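Long-range contact in d-3-phosphoglycerate dehydrogenase oxidoreductase protein (Ralstonia solanacearum, PDB 3GG9), which probably oxidises D-3-phosphoglycerate using NAD as cofactor: residues A[176-189]-A[202-215]. Numbering follows the deposited sequence.
Sequences AGYGRAFGMNVLVW and GFAVAESKDALFEQ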
loop_
_atom_site.group_PDB
_atom_site.type_symbol
_atom_site.label_atom_id
_atom_site.label_comp_id
_atom_site.label_asym_id
_atom_site.label_seq_id
_atom_site.Cartn_x
_atom_site.Cartn_y
_atom_site.Cartn_z
ATOM N N ALA A 176 -15.470 -2.482 2.994
ATOM C CA ALA A 176 -16.482 -2.449 1.938
ATOM C C ALA A 176 -16.657 -1.032 1.326
ATOM O O ALA A 176 -16.792 -0.886 0.092
ATOM C CB ALA A 176 -17.829 -3.011 2.443
ATOM N N GLY A 177 -16.656 -0.012 2.187
ATOM C CA GLY A 177 -16.723 1.392 1.770
ATOM C C GLY A 177 -15.541 1.828 0.902
ATOM O O GLY A 177 -15.710 2.519 -0.104
ATOM N N TYR A 178 -14.331 1.422 1.288
ATOM C CA TYR A 178 -13.137 1.695 0.486
ATOM C C TYR A 178 -13.252 1.101 -0.915
ATOM O O TYR A 178 -12.876 1.739 -1.925
ATOM C CB TYR A 178 -11.881 1.142 1.182
ATOM C CG TYR A 178 -11.601 1.699 2.563
ATOM C CD1 TYR A 178 -10.916 0.947 3.498
ATOM C CD2 TYR A 178 -11.998 3.008 2.929
ATOM C CE1 TYR A 178 -10.627 1.450 4.775
ATOM C CE2 TYR A 178 -11.731 3.505 4.205
ATOM C CZ TYR A 178 -11.038 2.723 5.120
ATOM O OH TYR A 178 -10.757 3.209 6.381
ATOM N N GLY A 179 -13.730 -0.140 -0.972
ATOM C CA GLY A 179 -13.951 -0.844 -2.232
ATOM C C GLY A 179 -14.865 -0.055 -3.143
ATOM O O GLY A 179 -14.530 0.168 -4.295
ATOM N N ARG A 180 -16.002 0.381 -2.596
ATOM C CA ARG A 180 -16.973 1.184 -3.339
ATOM C C ARG A 180 -16.350 2.486 -3.858
ATOM O O ARG A 180 -16.562 2.867 -5.017
ATOM C CB ARG A 180 -18.201 1.486 -2.470
ATOM C CG ARG A 180 -19.415 1.957 -3.268
ATOM C CD ARG A 180 -20.492 0.877 -3.401
ATOM N NE ARG A 180 -20.075 -0.277 -4.203
ATOM C CZ ARG A 180 -20.848 -1.327 -4.472
ATOM N NH1 ARG A 180 -22.094 -1.379 -4.015
ATOM N NH2 ARG A 180 -20.381 -2.333 -5.201
ATOM N N ALA A 181 -15.567 3.158 -3.014
ATOM C CA ALA A 181 -14.917 4.404 -3.428
ATOM C C ALA A 181 -13.829 4.195 -4.477
ATOM O O ALA A 181 -13.519 5.102 -5.229
ATOM C CB ALA A 181 -14.371 5.135 -2.248
ATOM N N PHE A 182 -13.239 3.000 -4.537
ATOM C CA PHE A 182 -12.344 2.681 -5.645
ATOM C C PHE A 182 -13.049 2.184 -6.914
ATOM O O PHE A 182 -12.384 1.889 -7.915
ATOM C CB PHE A 182 -11.211 1.709 -5.200
ATOM C CG PHE A 182 -10.041 2.438 -4.578
ATOM C CD1 PHE A 182 -8.894 2.688 -5.325
ATOM C CD2 PHE A 182 -10.109 2.940 -3.284
ATOM C CE1 PHE A 182 -7.827 3.402 -4.788
ATOM C CE2 PHE A 182 -9.021 3.679 -2.739
ATOM C CZ PHE A 182 -7.888 3.896 -3.506
ATOM N N GLY A 183 -14.382 2.118 -6.885
ATOM C CA GLY A 183 -15.157 1.656 -8.054
ATOM C C GLY A 183 -15.140 0.134 -8.248
ATOM O O GLY A 183 -15.307 -0.352 -9.372
ATOM N N MET A 184 -14.945 -0.609 -7.161
ATOM C CA MET A 184 -14.968 -2.071 -7.181
ATOM C C MET A 184 -16.422 -2.576 -7.115
ATOM O O MET A 184 -17.323 -1.844 -6.695
ATOM C CB MET A 184 -14.137 -2.662 -6.031
ATOM C CG MET A 184 -12.656 -2.250 -6.003
ATOM S SD MET A 184 -11.676 -3.186 -4.810
ATOM C CE MET A 184 -11.401 -4.728 -5.710
ATOM N N ASN A 185 -16.645 -3.799 -7.596
ATOM C CA ASN A 185 -17.901 -4.536 -7.408
ATOM C C ASN A 185 -17.882 -5.236 -6.045
ATOM O O ASN A 185 -17.220 -6.267 -5.869
ATOM C CB ASN A 185 -18.094 -5.537 -8.574
ATOM C CG ASN A 185 -19.437 -6.261 -8.530
ATOM O OD1 ASN A 185 -20.478 -5.648 -8.295
ATOM N ND2 ASN A 185 -19.417 -7.578 -8.777
ATOM N N VAL A 186 -18.571 -4.667 -5.065
ATOM C CA VAL A 186 -18.490 -5.189 -3.700
ATOM C C VAL A 186 -19.604 -6.208 -3.383
ATOM O O VAL A 186 -20.815 -5.908 -3.506
ATOM C CB VAL A 186 -18.434 -4.060 -2.629
ATOM C CG1 VAL A 186 -18.215 -4.662 -1.231
ATOM C CG2 VAL A 186 -17.330 -3.037 -2.948
ATOM N N LEU A 187 -19.172 -7.407 -2.988
ATOM C CA LEU A 187 -20.045 -8.484 -2.512
ATOM C C LEU A 187 -19.713 -8.878 -1.084
ATOM O O LEU A 187 -18.547 -9.114 -0.740
ATOM C CB LEU A 187 -19.925 -9.729 -3.400
ATOM C CG LEU A 187 -20.235 -9.672 -4.898
ATOM C CD1 LEU A 187 -19.841 -10.993 -5.557
ATOM C CD2 LEU A 187 -21.703 -9.377 -5.144
ATOM N N VAL A 188 -20.753 -8.998 -0.263
ATOM C CA VAL A 188 -20.607 -9.320 1.151
ATOM C C VAL A 188 -21.198 -10.711 1.430
ATOM O O VAL A 188 -22.185 -11.103 0.819
ATOM C CB VAL A 188 -21.266 -8.222 2.048
ATOM C CG1 VAL A 188 -21.146 -8.566 3.521
ATOM C CG2 VAL A 188 -20.603 -6.857 1.788
ATOM N N TRP A 189 -20.566 -11.461 2.327
ATOM C CA TRP A 189 -21.145 -12.686 2.872
ATOM C C TRP A 189 -20.851 -12.777 4.385
ATOM O O TRP A 189 -19.930 -12.148 4.872
ATOM C CB TRP A 189 -20.648 -13.927 2.108
ATOM C CG TRP A 189 -21.621 -15.083 2.260
ATOM C CD1 TRP A 189 -22.810 -15.254 1.600
ATOM C CD2 TRP A 189 -21.507 -16.178 3.166
ATOM N NE1 TRP A 189 -23.432 -16.395 2.033
ATOM C CE2 TRP A 189 -22.653 -16.982 2.997
ATOM C CE3 TRP A 189 -20.542 -16.562 4.103
ATOM C CZ2 TRP A 189 -22.859 -18.150 3.728
ATOM C CZ3 TRP A 189 -20.748 -17.721 4.840
ATOM C CH2 TRP A 189 -21.897 -18.503 4.647
ATOM N N GLY A 202 -26.675 -0.874 1.173
ATOM C CA GLY A 202 -26.650 -0.813 -0.287
ATOM C C GLY A 202 -25.636 -1.756 -0.909
ATOM O O GLY A 202 -25.321 -1.641 -2.090
ATOM N N PHE A 203 -25.120 -2.699 -0.126
ATOM C CA PHE A 203 -24.190 -3.675 -0.670
ATOM C C PHE A 203 -24.902 -4.936 -1.106
ATOM O O PHE A 203 -25.851 -5.386 -0.450
ATOM C CB PHE A 203 -23.076 -3.993 0.336
ATOM C CG PHE A 203 -22.093 -2.870 0.513
ATOM C CD1 PHE A 203 -22.142 -2.053 1.631
ATOM C CD2 PHE A 203 -21.141 -2.598 -0.471
ATOM C CE1 PHE A 203 -21.250 -0.988 1.786
ATOM C CE2 PHE A 203 -20.236 -1.532 -0.319
ATOM C CZ PHE A 203 -20.291 -0.735 0.810
ATOM N N ALA A 204 -24.454 -5.482 -2.230
ATOM C CA ALA A 204 -24.880 -6.793 -2.702
ATOM C C ALA A 204 -24.343 -7.895 -1.792
ATOM O O ALA A 204 -23.221 -7.814 -1.281
ATOM C CB ALA A 204 -24.382 -7.008 -4.097
ATOM N N VAL A 205 -25.158 -8.926 -1.593
ATOM C CA VAL A 205 -24.783 -10.070 -0.794
ATOM C C VAL A 205 -24.564 -11.211 -1.761
ATOM O O VAL A 205 -25.371 -11.422 -2.652
ATOM C CB VAL A 205 -25.891 -10.382 0.249
ATOM C CG1 VAL A 205 -25.676 -11.728 0.915
ATOM C CG2 VAL A 205 -25.920 -9.281 1.282
ATOM N N ALA A 206 -23.446 -11.919 -1.613
ATOM C CA ALA A 206 -23.140 -13.042 -2.474
ATOM C C ALA A 206 -24.192 -14.153 -2.343
ATOM O O ALA A 206 -24.771 -14.324 -1.271
ATOM C CB ALA A 206 -21.747 -13.573 -2.153
ATOM N N GLU A 207 -24.426 -14.887 -3.435
ATOM C CA GLU A 207 -25.417 -15.975 -3.488
ATOM C C GLU A 207 -25.172 -17.011 -2.409
ATOM O O GLU A 207 -26.118 -17.524 -1.789
ATOM C CB GLU A 207 -25.376 -16.678 -4.844
ATOM C CG GLU A 207 -25.906 -15.853 -5.985
ATOM C CD GLU A 207 -26.535 -16.697 -7.085
ATOM O OE1 GLU A 207 -26.324 -17.926 -7.111
ATOM O OE2 GLU A 207 -27.248 -16.118 -7.924
ATOM N N SER A 208 -23.887 -17.299 -2.186
ATOM C CA SER A 208 -23.463 -18.253 -1.186
ATOM C C SER A 208 -22.015 -17.972 -0.841
ATOM O O SER A 208 -21.348 -17.178 -1.506
ATOM C CB SER A 208 -23.587 -19.680 -1.729
ATOM O OG SER A 208 -22.857 -19.831 -2.925
ATOM N N LYS A 209 -21.548 -18.619 0.212
ATOM C CA LYS A 209 -20.136 -18.623 0.560
ATOM C C LYS A 209 -19.283 -19.065 -0.625
ATOM O O LYS A 209 -18.289 -18.416 -0.945
ATOM C CB LYS A 209 -19.915 -19.542 1.757
ATOM C CG LYS A 209 -18.510 -19.576 2.277
ATOM C CD LYS A 209 -18.492 -20.506 3.473
ATOM C CE LYS A 209 -17.118 -21.038 3.739
ATOM N NZ LYS A 209 -17.220 -22.136 4.736
ATOM N N ASP A 210 -19.696 -20.148 -1.279
ATOM C CA ASP A 210 -19.034 -20.647 -2.490
ATOM C C ASP A 210 -18.921 -19.579 -3.581
ATOM O O ASP A 210 -17.885 -19.460 -4.230
ATOM C CB ASP A 210 -19.775 -21.865 -3.063
ATOM C CG ASP A 210 -19.797 -23.058 -2.117
ATOM O OD1 ASP A 210 -20.270 -24.134 -2.549
ATOM O OD2 ASP A 210 -19.359 -22.937 -0.953
ATOM N N ALA A 211 -19.994 -18.810 -3.781
ATOM C CA ALA A 211 -20.044 -17.740 -4.784
ATOM C C ALA A 211 -19.056 -16.603 -4.495
ATOM O O ALA A 211 -18.504 -15.999 -5.419
ATOM C CB ALA A 211 -21.466 -17.175 -4.882
ATOM N N LEU A 212 -18.852 -16.323 -3.213
ATOM C CA LEU A 212 -17.915 -15.292 -2.775
ATOM C C LEU A 212 -16.491 -15.623 -3.172
ATOM O O LEU A 212 -15.772 -14.766 -3.673
ATOM C CB LEU A 212 -18.013 -15.092 -1.264
ATOM C CG LEU A 212 -17.300 -13.865 -0.691
ATOM C CD1 LEU A 212 -18.177 -12.601 -0.867
ATOM C CD2 LEU A 212 -17.007 -14.125 0.775
ATOM N N PHE A 213 -16.103 -16.875 -2.964
ATOM C CA PHE A 213 -14.752 -17.337 -3.278
ATOM C C PHE A 213 -14.488 -17.476 -4.783
ATOM O O PHE A 213 -13.374 -17.210 -5.249
ATOM C CB PHE A 213 -14.461 -18.659 -2.529
ATOM C CG PHE A 213 -14.150 -18.472 -1.061
ATOM C CD1 PHE A 213 -15.157 -18.517 -0.107
ATOM C CD2 PHE A 213 -12.850 -18.206 -0.643
ATOM C CE1 PHE A 213 -14.874 -18.322 1.257
ATOM C CE2 PHE A 213 -12.559 -18.003 0.709
ATOM C CZ PHE A 213 -13.567 -18.074 1.664
ATOM N N GLU A 214 -15.513 -17.884 -5.539
ATOM C CA GLU A 214 -15.435 -18.002 -6.996
ATOM C C GLU A 214 -15.289 -16.666 -7.720
ATOM O O GLU A 214 -14.470 -16.533 -8.641
ATOM C CB GLU A 214 -16.679 -18.736 -7.521
ATOM C CG GLU A 214 -16.617 -20.243 -7.305
ATOM C CD GLU A 214 -17.964 -20.980 -7.395
ATOM O OE1 GLU A 214 -19.049 -20.350 -7.394
ATOM O OE2 GLU A 214 -17.918 -22.227 -7.450
ATOM N N GLN A 215 -16.076 -15.682 -7.278
ATOM C CA GLN A 215 -16.224 -14.402 -7.970
ATOM C C GLN A 215 -15.243 -13.282 -7.611
ATOM O O GLN A 215 -15.008 -12.392 -8.432
ATOM C CB GLN A 215 -17.634 -13.870 -7.748
ATOM C CG GLN A 215 -18.729 -14.617 -8.500
ATOM C CD GLN A 215 -20.084 -14.016 -8.199
ATOM O OE1 GLN A 215 -20.614 -13.230 -8.981
ATOM N NE2 GLN A 215 -20.617 -14.326 -7.024
HETATM O O HOH W 1 -22.357 -3.969 -3.736
#
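In the Rossmann-type NAD-binding domain, the parallel pairing of strand 185-189 with the short edge strand 204-205 closes a beta-alpha-beta crossover. Two bonds hold it: Val188 N donates a hydrogen bond to Ala204 O (2.9 Å), and Val188 O accepts from Ala206 N (2.9 Å). Before them the strands part, and a water bridges the gap, donating to Val186 O and accepting from Ala204 N, with a weak further bond from Arg180 NH1.

Phe203, with a ring broad enough to touch both, fills the space between strand 185-189 and helix 170-181. Ala176 CB lies over one face of its ring, 4.0 Å from the centroid, a CH-pi contact in which the short side chain lets the ring lie close against the helix. Val186 CG1 meets Phe203 CD2 at 3.7 Å. In the conformer given, Phe203 CD2 lies over the rim of one face of the Arg180 guanidinium, the planes 30° apart, and the aliphatic CD of Arg180 is also against the ring.

At the other end Trp189, its CG anti to the backbone N (chi1 -157°), lays its flat indole on the backbone at Ser208 and Lys209, where helix 209-215 starts. Lys209 CB sits 3.6 Å from the centroid of the six-membered ring, almost on the normal; the extended lysine carries NZ onward to Ile232 O. Ser208 N-caps this helix, its OG accepting from Ala211 N. Leu212's two methyls reach different parts of the strand, CD1 Leu187 O (3.5 Å) and CD2 Trp189 CB.

Strand 162-166 pairs with the other edge of strand 185-189 and its Phe166 touches Leu212, while crossover helix 192-200 packs on Val188, Trp189 and Val205.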